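Local coordinates for protein homoserine kinase (Listeria monocytogenes, PDB 3HUL) that probably catalyses the ATP-dependent phosphorylation of L-homoserine to O-phospho-L-homoserine, a late step in the biosynthesis of threonine, at residues 226-237 with 265-273; 114-124 with 139-147. All coordinates share one frame; numbering follows the deposited sequence.

Interaction 1: residues 226-237 with 265-273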
loop_
_atom_site.group_PDB
_atom_site.type_symbol
_atom_site.label_atom_id
_atom_site.label_comp_id
_atom_site.label_asym_id
_atom_site.label_seq_id
_atom_site.Cartn_x
_atom_site.Cartn_y
_atom_site.Cartn_z
ATOM N N HIS A 226 -29.387 9.371 -19.936
ATOM C CA HIS A 226 -29.868 8.540 -18.835
ATOM C C HIS A 226 -28.851 8.422 -17.712
ATOM O O HIS A 226 -29.061 7.666 -16.759
ATOM C CB HIS A 226 -30.208 7.137 -19.340
ATOM C CG HIS A 226 -31.330 7.116 -20.329
ATOM N ND1 HIS A 226 -32.658 7.088 -19.948
ATOM C CD2 HIS A 226 -31.322 7.118 -21.684
ATOM C CE1 HIS A 226 -33.419 7.079 -21.030
ATOM N NE2 HIS A 226 -32.634 7.097 -22.095
ATOM N N LEU A 227 -27.756 9.170 -17.833
ATOM C CA LEU A 227 -26.644 9.067 -16.897
ATOM C C LEU A 227 -27.017 9.560 -15.505
ATOM O O LEU A 227 -26.786 8.855 -14.517
ATOM C CB LEU A 227 -25.406 9.798 -17.434
ATOM C CG LEU A 227 -24.084 9.548 -16.714
ATOM C CD1 LEU A 227 -23.790 8.064 -16.598
ATOM C CD2 LEU A 227 -22.967 10.268 -17.461
ATOM N N ALA A 228 -27.606 10.758 -15.441
ATOM C CA ALA A 228 -28.091 11.330 -14.178
ATOM C C ALA A 228 -29.045 10.379 -13.467
ATOM O O ALA A 228 -28.971 10.221 -12.246
ATOM C CB ALA A 228 -28.765 12.683 -14.415
ATOM N N GLN A 229 -29.926 9.739 -14.245
ATOM C CA GLN A 229 -30.935 8.821 -13.733
ATOM C C GLN A 229 -30.289 7.535 -13.206
ATOM O O GLN A 229 -30.658 7.040 -12.151
ATOM C CB GLN A 229 -31.944 8.506 -14.855
ATOM C CG GLN A 229 -32.862 7.300 -14.637
ATOM C CD GLN A 229 -33.493 6.805 -15.939
ATOM O OE1 GLN A 229 -32.872 6.862 -17.006
ATOM N NE2 GLN A 229 -34.722 6.309 -15.855
ATOM N N ILE A 230 -29.334 7.003 -13.968
ATOM C CA ILE A 230 -28.565 5.837 -13.563
ATOM C C ILE A 230 -27.798 6.138 -12.264
ATOM O O ILE A 230 -27.882 5.365 -11.317
ATOM C CB ILE A 230 -27.618 5.363 -14.696
ATOM C CG1 ILE A 230 -28.439 4.732 -15.824
ATOM C CG2 ILE A 230 -26.532 4.381 -14.154
ATOM C CD1 ILE A 230 -27.642 4.397 -17.075
ATOM N N ARG A 231 -27.103 7.274 -12.221
ATOM C CA ARG A 231 -26.459 7.780 -10.999
ATOM C C ARG A 231 -27.378 7.844 -9.791
ATOM O O ARG A 231 -27.067 7.286 -8.734
ATOM C CB ARG A 231 -25.871 9.177 -11.222
ATOM C CG ARG A 231 -24.445 9.152 -11.595
ATOM C CD ARG A 231 -23.875 10.504 -12.021
ATOM N NE ARG A 231 -22.681 10.233 -12.818
ATOM C CZ ARG A 231 -22.154 11.030 -13.741
ATOM N NH1 ARG A 231 -22.712 12.190 -14.034
ATOM N NH2 ARG A 231 -21.063 10.644 -14.389
ATOM N N ASP A 232 -28.506 8.541 -9.951
ATOM C CA ASP A 232 -29.481 8.715 -8.867
ATOM C C ASP A 232 -29.852 7.389 -8.250
ATOM O O ASP A 232 -29.770 7.218 -7.040
ATOM C CB ASP A 232 -30.764 9.389 -9.374
ATOM C CG ASP A 232 -30.589 10.870 -9.618
ATOM O OD1 ASP A 232 -29.581 11.446 -9.160
ATOM O OD2 ASP A 232 -31.470 11.459 -10.282
ATOM N N VAL A 233 -30.224 6.447 -9.105
ATOM C CA VAL A 233 -30.643 5.114 -8.690
ATOM C C VAL A 233 -29.532 4.278 -8.044
ATOM O O VAL A 233 -29.731 3.691 -6.979
ATOM C CB VAL A 233 -31.222 4.354 -9.898
ATOM C CG1 VAL A 233 -31.414 2.868 -9.571
ATOM C CG2 VAL A 233 -32.515 5.056 -10.377
ATOM N N ALA A 234 -28.390 4.205 -8.725
ATOM C CA ALA A 234 -27.258 3.427 -8.261
ATOM C C ALA A 234 -26.687 3.975 -6.972
ATOM O O ALA A 234 -26.546 3.250 -6.023
ATOM C CB ALA A 234 -26.188 3.357 -9.336
ATOM N N LYS A 235 -26.372 5.260 -6.938
ATOM C CA LYS A 235 -25.709 5.872 -5.790
ATOM C C LYS A 235 -26.645 5.989 -4.603
ATOM O O LYS A 235 -26.207 5.936 -3.455
ATOM C CB LYS A 235 -25.149 7.237 -6.175
ATOM C CG LYS A 235 -23.939 7.078 -7.112
ATOM C CD LYS A 235 -23.823 8.182 -8.133
ATOM C CE LYS A 235 -23.307 9.454 -7.517
ATOM N NZ LYS A 235 -22.177 9.124 -6.654
ATOM N N ASN A 236 -27.945 6.109 -4.868
ATOM C CA ASN A 236 -28.860 6.116 -3.730
ATOM C C ASN A 236 -28.986 4.771 -3.017
ATOM O O ASN A 236 -29.561 4.732 -1.941
ATOM C CB ASN A 236 -30.219 6.691 -4.074
ATOM C CG ASN A 236 -30.990 5.814 -4.947
ATOM O OD1 ASN A 236 -31.047 4.623 -4.757
ATOM N ND2 ASN A 236 -31.604 6.401 -5.948
ATOM N N GLN A 237 -28.464 3.697 -3.625
ATOM C CA GLN A 237 -28.356 2.390 -2.961
ATOM C C GLN A 237 -26.924 2.067 -2.466
ATOM O O GLN A 237 -26.700 1.043 -1.819
ATOM C CB GLN A 237 -28.851 1.263 -3.868
ATOM C CG GLN A 237 -30.272 1.460 -4.416
ATOM C CD GLN A 237 -30.662 0.374 -5.409
ATOM O OE1 GLN A 237 -30.440 -0.810 -5.173
ATOM N NE2 GLN A 237 -31.251 0.778 -6.515
ATOM N N THR A 265 -30.344 -6.149 -10.867
ATOM C CA THR A 265 -31.809 -6.275 -10.838
ATOM C C THR A 265 -32.488 -4.919 -10.818
ATOM O O THR A 265 -33.310 -4.616 -11.672
ATOM C CB THR A 265 -32.255 -7.180 -9.638
ATOM O OG1 THR A 265 -31.618 -8.439 -9.804
ATOM C CG2 THR A 265 -33.795 -7.406 -9.603
ATOM N N SER A 266 -32.100 -4.097 -9.860
ATOM C CA SER A 266 -32.587 -2.734 -9.743
ATOM C C SER A 266 -32.395 -1.854 -11.006
ATOM O O SER A 266 -33.297 -1.095 -11.405
ATOM C CB SER A 266 -31.865 -2.111 -8.571
ATOM O OG SER A 266 -32.518 -0.950 -8.158
ATOM N N LEU A 267 -31.218 -1.928 -11.623
ATOM C CA LEU A 267 -30.957 -1.092 -12.805
ATOM C C LEU A 267 -31.698 -1.610 -14.044
ATOM O O LEU A 267 -32.085 -0.831 -14.899
ATOM C CB LEU A 267 -29.455 -0.955 -13.078
ATOM C CG LEU A 267 -28.727 -0.110 -12.013
ATOM C CD1 LEU A 267 -27.264 -0.504 -11.941
ATOM C CD2 LEU A 267 -28.865 1.385 -12.238
ATOM N N GLN A 268 -31.863 -2.930 -14.126
ATOM C CA GLN A 268 -32.718 -3.556 -15.116
ATOM C C GLN A 268 -34.169 -3.053 -15.121
ATOM O O GLN A 268 -34.835 -3.183 -16.137
ATOM C CB GLN A 268 -32.681 -5.080 -14.954
ATOM C CG GLN A 268 -31.403 -5.675 -15.521
ATOM C CD GLN A 268 -31.161 -7.120 -15.169
ATOM O OE1 GLN A 268 -31.729 -7.671 -14.217
ATOM N NE2 GLN A 268 -30.272 -7.744 -15.925
ATOM N N THR A 269 -34.653 -2.466 -14.020
ATOM C CA THR A 269 -36.036 -1.951 -13.995
ATOM C C THR A 269 -36.202 -0.641 -14.754
ATOM O O THR A 269 -37.326 -0.188 -14.958
ATOM C CB THR A 269 -36.629 -1.739 -12.565
ATOM O OG1 THR A 269 -35.957 -0.659 -11.923
ATOM C CG2 THR A 269 -36.567 -3.002 -11.705
ATOM N N LEU A 270 -35.091 -0.019 -15.143
ATOM C CA LEU A 270 -35.156 1.266 -15.851
ATOM C C LEU A 270 -35.572 1.109 -17.318
ATOM O O LEU A 270 -35.993 2.073 -17.956
ATOM C CB LEU A 270 -33.821 2.029 -15.726
ATOM C CG LEU A 270 -33.386 2.352 -14.295
ATOM C CD1 LEU A 270 -31.969 2.974 -14.272
ATOM C CD2 LEU A 270 -34.417 3.271 -13.621
ATOM N N GLU A 271 -35.474 -0.123 -17.822
ATOM C CA GLU A 271 -35.853 -0.490 -19.199
ATOM C C GLU A 271 -35.206 0.440 -20.222
ATOM O O GLU A 271 -35.857 1.035 -21.095
ATOM C CB GLU A 271 -37.373 -0.564 -19.350
ATOM C CG GLU A 271 -37.952 -1.795 -18.627
ATOM C CD GLU A 271 -39.402 -1.632 -18.214
ATOM O OE1 GLU A 271 -39.911 -2.528 -17.495
ATOM O OE2 GLU A 271 -40.031 -0.614 -18.602
ATOM N N ILE A 272 -33.904 0.590 -20.053
ATOM C CA ILE A 272 -33.089 1.339 -20.969
ATOM C C ILE A 272 -32.695 0.329 -22.040
ATOM O O ILE A 272 -32.585 -0.871 -21.774
ATOM C CB ILE A 272 -31.886 1.974 -20.206
ATOM C CG1 ILE A 272 -32.390 3.094 -19.290
ATOM C CG2 ILE A 272 -30.829 2.526 -21.151
ATOM C CD1 ILE A 272 -31.472 3.403 -18.127
ATOM N N ASP A 273 -32.522 0.813 -23.262
ATOM C CA ASP A 273 -32.168 -0.049 -24.374
ATOM C C ASP A 273 -30.688 -0.460 -24.324
ATOM O O ASP A 273 -29.841 0.102 -25.045
ATOM C CB ASP A 273 -32.504 0.641 -25.703
ATOM C CG ASP A 273 -32.478 -0.318 -26.874
ATOM O OD1 ASP A 273 -32.492 -1.555 -26.647
ATOM O OD2 ASP A 273 -32.438 0.167 -28.022
#

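Interaction 2: residues 114-124 with 139-147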
loop_
_atom_site.group_PDB
_atom_site.type_symbol
_atom_site.label_atom_id
_atom_site.label_comp_id
_atom_site.label_asym_id
_atom_site.label_seq_id
_atom_site.Cartn_x
_atom_site.Cartn_y
_atom_site.Cartn_z
ATOM N N VAL A 114 3.543 -4.413 -23.541
ATOM C CA VAL A 114 2.796 -3.199 -23.235
ATOM C C VAL A 114 3.335 -2.110 -24.126
ATOM O O VAL A 114 2.549 -1.426 -24.799
ATOM C CB VAL A 114 2.860 -2.751 -21.720
ATOM C CG1 VAL A 114 2.255 -1.365 -21.540
ATOM C CG2 VAL A 114 2.132 -3.748 -20.822
ATOM N N ARG A 115 4.666 -1.948 -24.137
ATOM C CA ARG A 115 5.256 -0.903 -24.972
ATOM C C ARG A 115 4.741 -1.011 -26.397
ATOM O O ARG A 115 4.386 0.005 -27.011
ATOM C CB ARG A 115 6.798 -0.909 -24.981
ATOM C CG ARG A 115 7.326 0.190 -25.938
ATOM C CD ARG A 115 8.696 -0.044 -26.570
ATOM N NE ARG A 115 8.952 -1.355 -27.183
ATOM C CZ ARG A 115 8.811 -1.654 -28.479
ATOM N NH1 ARG A 115 8.345 -0.771 -29.359
ATOM N NH2 ARG A 115 9.131 -2.865 -28.898
ATOM N N ILE A 116 4.681 -2.243 -26.905
ATOM C CA ILE A 116 4.357 -2.496 -28.313
ATOM C C ILE A 116 2.889 -2.226 -28.585
ATOM O O ILE A 116 2.534 -1.604 -29.592
ATOM C CB ILE A 116 4.715 -3.952 -28.732
ATOM C CG1 ILE A 116 6.248 -4.132 -28.798
ATOM C CG2 ILE A 116 4.024 -4.339 -30.046
ATOM C CD1 ILE A 116 6.717 -5.587 -28.799
ATOM N N ALA A 117 2.038 -2.688 -27.676
ATOM C CA ALA A 117 0.597 -2.481 -27.820
ATOM C C ALA A 117 0.219 -1.004 -27.721
ATOM O O ALA A 117 -0.691 -0.539 -28.422
ATOM C CB ALA A 117 -0.185 -3.326 -26.794
ATOM N N ALA A 118 0.923 -0.273 -26.868
ATOM C CA ALA A 118 0.626 1.151 -26.644
ATOM C C ALA A 118 1.044 1.995 -27.861
ATOM O O ALA A 118 0.320 2.902 -28.281
ATOM C CB ALA A 118 1.321 1.653 -25.357
ATOM N N GLU A 119 2.201 1.657 -28.432
ATOM C CA GLU A 119 2.680 2.257 -29.688
ATOM C C GLU A 119 1.667 2.046 -30.821
ATOM O O GLU A 119 1.394 2.964 -31.589
ATOM C CB GLU A 119 4.040 1.655 -30.031
ATOM C CG GLU A 119 4.823 2.321 -31.148
ATOM C CD GLU A 119 6.237 1.715 -31.289
ATOM O OE1 GLU A 119 6.991 1.656 -30.272
ATOM O OE2 GLU A 119 6.589 1.293 -32.419
ATOM N N ILE A 120 1.097 0.845 -30.911
ATOM C CA ILE A 120 0.069 0.565 -31.917
ATOM C C ILE A 120 -1.201 1.361 -31.664
ATOM O O ILE A 120 -1.770 1.953 -32.595
ATOM C CB ILE A 120 -0.305 -0.934 -31.991
ATOM C CG1 ILE A 120 0.885 -1.757 -32.513
ATOM C CG2 ILE A 120 -1.526 -1.133 -32.880
ATOM C CD1 ILE A 120 0.641 -3.274 -32.469
ATOM N N GLU A 121 -1.664 1.367 -30.411
ATOM C CA GLU A 121 -2.941 2.012 -30.113
ATOM C C GLU A 121 -2.872 3.532 -29.941
ATOM O O GLU A 121 -3.890 4.216 -30.109
ATOM C CB GLU A 121 -3.605 1.364 -28.904
ATOM C CG GLU A 121 -4.031 -0.097 -29.143
ATOM C CD GLU A 121 -5.367 -0.225 -29.860
ATOM O OE1 GLU A 121 -6.342 -0.567 -29.186
ATOM O OE2 GLU A 121 -5.453 -0.002 -31.097
ATOM N N GLY A 122 -1.686 4.052 -29.614
ATOM C CA GLY A 122 -1.500 5.477 -29.403
ATOM C C GLY A 122 -1.733 5.922 -27.962
ATOM O O GLY A 122 -1.525 7.093 -27.634
ATOM N N HIS A 123 -2.168 4.985 -27.109
ATOM C CA HIS A 123 -2.363 5.230 -25.663
ATOM C C HIS A 123 -2.251 3.922 -24.856
ATOM O O HIS A 123 -2.528 2.843 -25.377
ATOM C CB HIS A 123 -3.706 5.927 -25.395
ATOM C CG HIS A 123 -4.894 5.188 -25.927
ATOM N ND1 HIS A 123 -5.826 4.583 -25.104
ATOM C CD2 HIS A 123 -5.325 4.986 -27.194
ATOM C CE1 HIS A 123 -6.764 4.015 -25.844
ATOM N NE2 HIS A 123 -6.480 4.242 -27.118
ATOM N N PRO A 124 -1.858 4.021 -23.576
ATOM C CA PRO A 124 -1.534 2.812 -22.855
ATOM C C PRO A 124 -2.671 2.235 -21.998
ATOM O O PRO A 124 -2.513 1.140 -21.469
ATOM C CB PRO A 124 -0.372 3.263 -21.963
ATOM C CG PRO A 124 -0.577 4.732 -21.746
ATOM C CD PRO A 124 -1.582 5.224 -22.763
ATOM N N ALA A 139 1.574 6.148 -18.137
ATOM C CA ALA A 139 1.933 7.347 -18.897
ATOM C C ALA A 139 2.745 6.950 -20.140
ATOM O O ALA A 139 3.685 6.146 -20.082
ATOM C CB ALA A 139 2.693 8.341 -18.038
ATOM N N LYS A 140 2.318 7.472 -21.272
ATOM C CA LYS A 140 3.009 7.246 -22.531
ATOM C C LYS A 140 3.592 8.592 -22.899
ATOM O O LYS A 140 2.846 9.546 -23.111
ATOM C CB LYS A 140 2.038 6.732 -23.601
ATOM C CG LYS A 140 2.751 6.298 -24.881
ATOM C CD LYS A 140 1.894 5.401 -25.731
ATOM C CE LYS A 140 2.655 5.035 -26.991
ATOM N NZ LYS A 140 2.749 6.212 -27.883
ATOM N N LEU A 141 4.922 8.670 -22.902
ATOM C CA LEU A 141 5.650 9.942 -22.967
ATOM C C LEU A 141 6.632 9.806 -24.095
ATOM O O LEU A 141 7.662 9.103 -23.964
ATOM C CB LEU A 141 6.441 10.204 -21.683
ATOM C CG LEU A 141 5.722 10.030 -20.346
ATOM C CD1 LEU A 141 6.707 10.230 -19.182
ATOM C CD2 LEU A 141 4.546 10.979 -20.244
ATOM N N ASP A 142 6.327 10.490 -25.190
ATOM C CA ASP A 142 6.905 10.135 -26.468
ATOM C C ASP A 142 8.323 9.590 -26.372
ATOM O O ASP A 142 9.254 10.205 -25.811
ATOM C CB ASP A 142 6.591 11.167 -27.566
ATOM C CG ASP A 142 5.158 10.983 -28.127
ATOM O OD1 ASP A 142 4.406 10.128 -27.583
ATOM O OD2 ASP A 142 4.786 11.673 -29.107
ATOM N N GLY A 143 8.420 8.358 -26.852
ATOM C CA GLY A 143 9.436 7.437 -26.413
ATOM C C GLY A 143 8.720 6.307 -25.685
ATOM O O GLY A 143 8.161 5.378 -26.305
ATOM N N GLU A 144 8.688 6.422 -24.363
ATOM C CA GLU A 144 8.553 5.247 -23.514
ATOM C C GLU A 144 7.219 5.154 -22.804
ATOM O O GLU A 144 6.369 6.035 -22.933
ATOM C CB GLU A 144 9.647 5.266 -22.459
ATOM C CG GLU A 144 10.978 5.739 -22.930
ATOM C CD GLU A 144 11.526 6.779 -22.005
ATOM O OE1 GLU A 144 12.342 6.414 -21.117
ATOM O OE2 GLU A 144 11.104 7.956 -22.151
ATOM N N ASP A 145 7.064 4.076 -22.039
ATOM C CA ASP A 145 5.891 3.876 -21.202
ATOM C C ASP A 145 6.312 3.644 -19.766
ATOM O O ASP A 145 7.295 2.942 -19.493
ATOM C CB ASP A 145 5.078 2.694 -21.688
ATOM C CG ASP A 145 4.688 2.829 -23.136
ATOM O OD1 ASP A 145 3.762 3.606 -23.436
ATOM O OD2 ASP A 145 5.325 2.163 -23.971
ATOM N N PHE A 146 5.576 4.282 -18.862
ATOM C CA PHE A 146 5.734 4.070 -17.438
ATOM C C PHE A 146 4.374 3.684 -16.917
ATOM O O PHE A 146 3.351 4.218 -17.360
ATOM C CB PHE A 146 6.261 5.335 -16.773
ATOM C CG PHE A 146 7.567 5.788 -17.329
ATOM C CD1 PHE A 146 8.754 5.262 -16.850
ATOM C CD2 PHE A 146 7.608 6.712 -18.370
ATOM C CE1 PHE A 146 9.987 5.689 -17.389
ATOM C CE2 PHE A 146 8.818 7.128 -18.916
ATOM C CZ PHE A 146 10.008 6.610 -18.427
ATOM N N TYR A 147 4.356 2.730 -16.004
ATOM C CA TYR A 147 3.097 2.224 -15.498
ATOM C C TYR A 147 3.294 1.619 -14.113
ATOM O O TYR A 147 4.393 1.177 -13.769
ATOM C CB TYR A 147 2.447 1.229 -16.495
ATOM C CG TYR A 147 3.244 -0.014 -16.783
ATOM C CD1 TYR A 147 3.336 -1.029 -15.833
ATOM C CD2 TYR A 147 3.912 -0.190 -18.015
ATOM C CE1 TYR A 147 4.074 -2.203 -16.072
ATOM C CE2 TYR A 147 4.663 -1.365 -18.273
ATOM C CZ TYR A 147 4.725 -2.367 -17.287
ATOM O OH TYR A 147 5.434 -3.541 -17.468
HETATM O O HOH W 1 4.527 2.547 -26.335
#

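Interaction 1: residues 226-237 with 265-273
Leu267 pushes its CD2 methyl between the side chains of helix 227-235 and makes the closely packed half of this contact. Leu267 CD2 lies 4.0 Å from Val233 CG1, and the CG2 branch of Ile230 and the CB of Ala234 stand slightly farther off. Val233 divides its two methyls: CG1, placed anti to the backbone N (chi1 169°), is the one that meets Leu267, whereas CG2 lies 4.2 Å from Leu270 CD2. The other branch of Ile230 serves the chain beyond helix 260-268, its CG1 sitting 4.0 Å from Ile272 CD1 and also touching Leu270 CD1. All this packing rests on the four-stranded sheet, where Phe160 receives Ile230, Leu267 and Ile272, and Val253 receives Ile230, Ala234 and Leu267. The two helices are those of a ferredoxin-like fold, the usual architecture of the GHMP kinase C-terminal domain: its four antiparallel strands run in the order 2-3-1-4, and each helix comes just before an edge strand. Toward solvent the contact becomes polar and thinner. Ile272 lays CG1 over one face of the His226 imidazole, offset toward the rim. In the plane of the same ring, His226 ND1 donates to Gln229 OE1 (3.0 Å), a bond that also lies in the carbonyl plane of the amide and holds the flat end of Gln229 in place. Gln229 NE2 rests 3.8 Å from Leu270 CD2, an apolar neighbour. At the other end of the helix, Gln237 stretches beyond CG to donate a hydrogen bond from NE2 to Ser266 OG (2.7 Å, 162° at the hydrogen), close to its amide plane; a second, weak bond from NE2 goes back to the carbonyl oxygen of Val233.

Interaction 2: residues 114-124 with 139-147
Lys140 reaches from the hairpin across the end of helix 110-121, its CB 3.8 Å from Pro124 CG, against the proline ring. With CG anti to the backbone N (chi1 -172°) the chain runs out extended, and Lys140 CD arrives 3.8 Å from Ala118 CB. Lys140 CE then passes 3.4 Å from Ala118 O, the carbonyl that already accepts the helical bond from Gly122 N. The chain bends only at its last torsion, leaving Lys140 NZ 4.1 Å from Ala118 O; Glu119 OE1 lies too far off for a salt bridge and pairs instead with Arg115 NH1.

Next to the lysine, Asp145 turns its carboxylate onto the helix. OD1 faces the methyl of Ala118, while Asp145 OD2 comes 3.4 Å from Arg115 CG and takes a hydrogen bond from a water that also donates to Arg115 O, so the carboxylate meets this helix partly through solvent. Farther along the strand, Tyr147 CE2 lies 4.1 Å from Val114 CG1, and both residues also pack on helix 127-132. His123, whose ND1 is hydrogen-bonded to Asp125, lies near Ser90 of the predicted ATP site. The arrangement is a helix laid across a beta-hairpin with a two-residue turn, strands 135-141 and 144-150, in the alpha/beta N-terminal domain of a GHMP kinase.

Following the chain from the N terminus, interaction 2 comes first: residues 114-124 lead through helix 127-132 into the hairpin at 139-147, closing a short loop that ties helix 110-121 to the mixed sheet. The chain then enters the other sheet through strand 156-161, and only after helices 181-198 and 203-210 does interaction 1 open. Its loop carries strands 241-244 and 251-255 before returning on helix 260-268, so that it joins the two helices covering the four-stranded sheet. The loops follow in series, neither nested nor crossed. The centres of interactions 1 and 2 are about 36 Å apart, on opposite sides of the chain's centre, and their nearest atoms about 19 Å apart.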